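Local coordinates for protein putative polysaccharide deacetylase (Bdellovibrio bacteriovorus HD100, PDB 5JP6) that probably removes acetyl groups from peptidoglycan as a zinc-dependent carbohydrate esterase of family 4, at residues Asn142-Phe146 with Leu349-Tyr353. The protein carries 1 engineered substitution. Residues are numbered along the deposited sequence; the frame is centred on the assembly and turned at random. Where two conformers were deposited one is given.
Sequences NSFRF and LRELY
The loop N142-F146, irregular but mostly extended with a kink at S143 (phi/psi -138/55), crosses one turn of helix 339-354, with N142 nearest R350 (CA atoms 6.8 Å apart) and F146 nearest Y353 (7.6 Å). N142 and F144 point their CA-to-CB bonds toward the helix; F146 starts sideways (chi1 m) and brings the end of its ring in. S143 and R145, polar and exposed, do not touch it. L349 O accepts the hydrogen bond from Y353 N (3.1 Å) and lies 3.5 Å from both F144 CZ and F146 CZ; L349 CD2 is 4.2 Å from F146 CE2. R350 packs CD 3.8 Å from F144 CE1, and its NE hydrogen-bonds N354 OD1. N142 OD1 rests 3.4 Å from R350 CB without a hydrogen-bond partner, whereas N142 ND2 bonds the carbonyl of P346, one turn earlier. In this NodB-type deacetylase domain the helix covers a parallel sheet, and the loop leads into strand 150-153, away from the zinc site. E351 points away from the loop, its carboxylate pairing with R355 and N354. L352, facing strands 170-176 and 358-364, sets CB at the F146 ring edge, 4.0 Å from CZ; an apolar ring suits F146, buried against L349, L352 and V359. Y353 (chi1 t) and F144 (chi1 p) suit their places because flat rings can overlap: an offset stack, centroids 4.2 Å apart, planes at 21°. Reciprocal CH-pi contacts tighten it: F144 CB lies 4.1 Å from the Y353 centroid, Y353 CB 3.9 Å from the F144 centroid.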
loop_
_atom_site.group_PDB
_atom_site.type_symbol
_atom_site.label_atom_id
_atom_site.label_comp_id
_atom_site.label_asym_id
_atom_site.label_seq_id
_atom_site.Cartn_x
_atom_site.Cartn_y
_atom_site.Cartn_z
ATOM N N ASN A 142 11.949 19.386 -3.245
ATOM C CA ASN A 142 10.875 20.092 -2.516
ATOM C C ASN A 142 11.419 20.863 -1.355
ATOM O O ASN A 142 12.047 20.281 -0.486
ATOM C CB ASN A 142 9.793 19.123 -2.022
ATOM C CG ASN A 142 8.906 18.617 -3.114
ATOM O OD1 ASN A 142 8.784 19.250 -4.164
ATOM N ND2 ASN A 142 8.174 17.467 -2.834
ATOM N N SER A 143 11.141 22.157 -1.324
ATOM C CA SER A 143 11.542 23.018 -0.185
ATOM C C SER A 143 10.392 23.951 0.138
ATOM O O SER A 143 10.532 25.170 0.182
ATOM C CB SER A 143 12.786 23.811 -0.502
ATOM O OG SER A 143 12.614 24.312 -1.777
ATOM N N PHE A 144 9.255 23.349 0.375
ATOM C CA PHE A 144 8.067 24.023 0.911
ATOM C C PHE A 144 7.600 23.206 2.097
ATOM O O PHE A 144 8.050 22.074 2.287
ATOM C CB PHE A 144 6.936 24.180 -0.127
ATOM C CG PHE A 144 6.338 22.888 -0.588
ATOM C CD1 PHE A 144 6.871 22.192 -1.690
ATOM C CD2 PHE A 144 5.278 22.327 0.109
ATOM C CE1 PHE A 144 6.343 20.967 -2.070
ATOM C CE2 PHE A 144 4.716 21.136 -0.301
ATOM C CZ PHE A 144 5.226 20.455 -1.384
ATOM N N ARG A 145 6.655 23.751 2.834
ATOM C CA ARG A 145 6.155 23.093 4.022
ATOM C C ARG A 145 4.634 23.241 4.067
ATOM O O ARG A 145 4.134 24.376 4.071
ATOM C CB ARG A 145 6.786 23.739 5.247
ATOM C CG ARG A 145 6.362 23.196 6.589
ATOM C CD ARG A 145 7.068 23.969 7.698
ATOM N NE ARG A 145 6.802 23.414 9.023
ATOM C CZ ARG A 145 5.695 23.639 9.736
ATOM N NH1 ARG A 145 4.717 24.406 9.255
ATOM N NH2 ARG A 145 5.554 23.080 10.941
ATOM N N PHE A 146 3.897 22.138 4.078
ATOM C CA PHE A 146 2.469 22.190 4.347
ATOM C C PHE A 146 2.325 22.627 5.840
ATOM O O PHE A 146 3.091 22.189 6.713
ATOM C CB PHE A 146 1.790 20.802 4.161
ATOM C CG PHE A 146 1.631 20.355 2.720
ATOM C CD1 PHE A 146 0.698 20.983 1.885
ATOM C CD2 PHE A 146 2.371 19.281 2.188
ATOM C CE1 PHE A 146 0.516 20.554 0.588
ATOM C CE2 PHE A 146 2.172 18.888 0.865
ATOM C CZ PHE A 146 1.260 19.522 0.082
ATOM N N LEU A 349 3.216 15.450 -4.010
ATOM C CA LEU A 349 3.127 16.427 -2.955
ATOM C C LEU A 349 3.338 17.860 -3.469
ATOM O O LEU A 349 2.636 18.772 -3.054
ATOM C CB LEU A 349 4.086 16.057 -1.830
ATOM C CG LEU A 349 3.788 14.728 -1.101
ATOM C CD1 LEU A 349 4.966 14.295 -0.234
ATOM C CD2 LEU A 349 2.500 14.822 -0.321
ATOM N N ARG A 350 4.315 18.036 -4.348
ATOM C CA ARG A 350 4.543 19.338 -4.944
ATOM C C ARG A 350 3.322 19.794 -5.738
ATOM O O ARG A 350 2.917 20.955 -5.634
ATOM C CB ARG A 350 5.821 19.329 -5.794
ATOM C CG ARG A 350 6.115 20.634 -6.557
ATOM C CD ARG A 350 6.248 21.901 -5.713
ATOM N NE ARG A 350 6.110 23.131 -6.509
ATOM C CZ ARG A 350 7.084 23.774 -7.143
ATOM N NH1 ARG A 350 8.343 23.359 -7.101
ATOM N NH2 ARG A 350 6.791 24.873 -7.824
ATOM N N GLU A 351 2.721 18.897 -6.510
ATOM C CA GLU A 351 1.510 19.273 -7.268
ATOM C C GLU A 351 0.322 19.594 -6.343
ATOM O O GLU A 351 -0.398 20.541 -6.642
ATOM C CB GLU A 351 1.142 18.221 -8.284
ATOM C CG GLU A 351 1.964 18.320 -9.550
ATOM C CD GLU A 351 1.708 19.659 -10.247
ATOM O OE1 GLU A 351 0.513 19.982 -10.509
ATOM O OE2 GLU A 351 2.692 20.386 -10.476
ATOM N N LEU A 352 0.118 18.856 -5.245
ATOM C CA LEU A 352 -0.949 19.218 -4.278
ATOM C C LEU A 352 -0.709 20.672 -3.854
ATOM O O LEU A 352 -1.642 21.492 -3.818
ATOM C CB LEU A 352 -0.966 18.321 -3.054
ATOM C CG LEU A 352 -1.522 16.929 -3.173
ATOM C CD1 LEU A 352 -1.443 16.243 -1.817
ATOM C CD2 LEU A 352 -2.931 16.937 -3.723
ATOM N N TYR A 353 0.523 20.981 -3.462
ATOM C CA TYR A 353 0.869 22.318 -3.043
ATOM C C TYR A 353 0.605 23.371 -4.146
ATOM O O TYR A 353 -0.088 24.379 -3.903
ATOM C CB TYR A 353 2.334 22.352 -2.615
ATOM C CG TYR A 353 2.777 23.684 -2.110
ATOM C CD1 TYR A 353 2.482 24.075 -0.809
ATOM C CD2 TYR A 353 3.516 24.525 -2.908
ATOM C CE1 TYR A 353 2.915 25.284 -0.321
ATOM C CE2 TYR A 353 3.948 25.744 -2.426
ATOM C CZ TYR A 353 3.631 26.108 -1.140
ATOM O OH TYR A 353 4.081 27.300 -0.695
#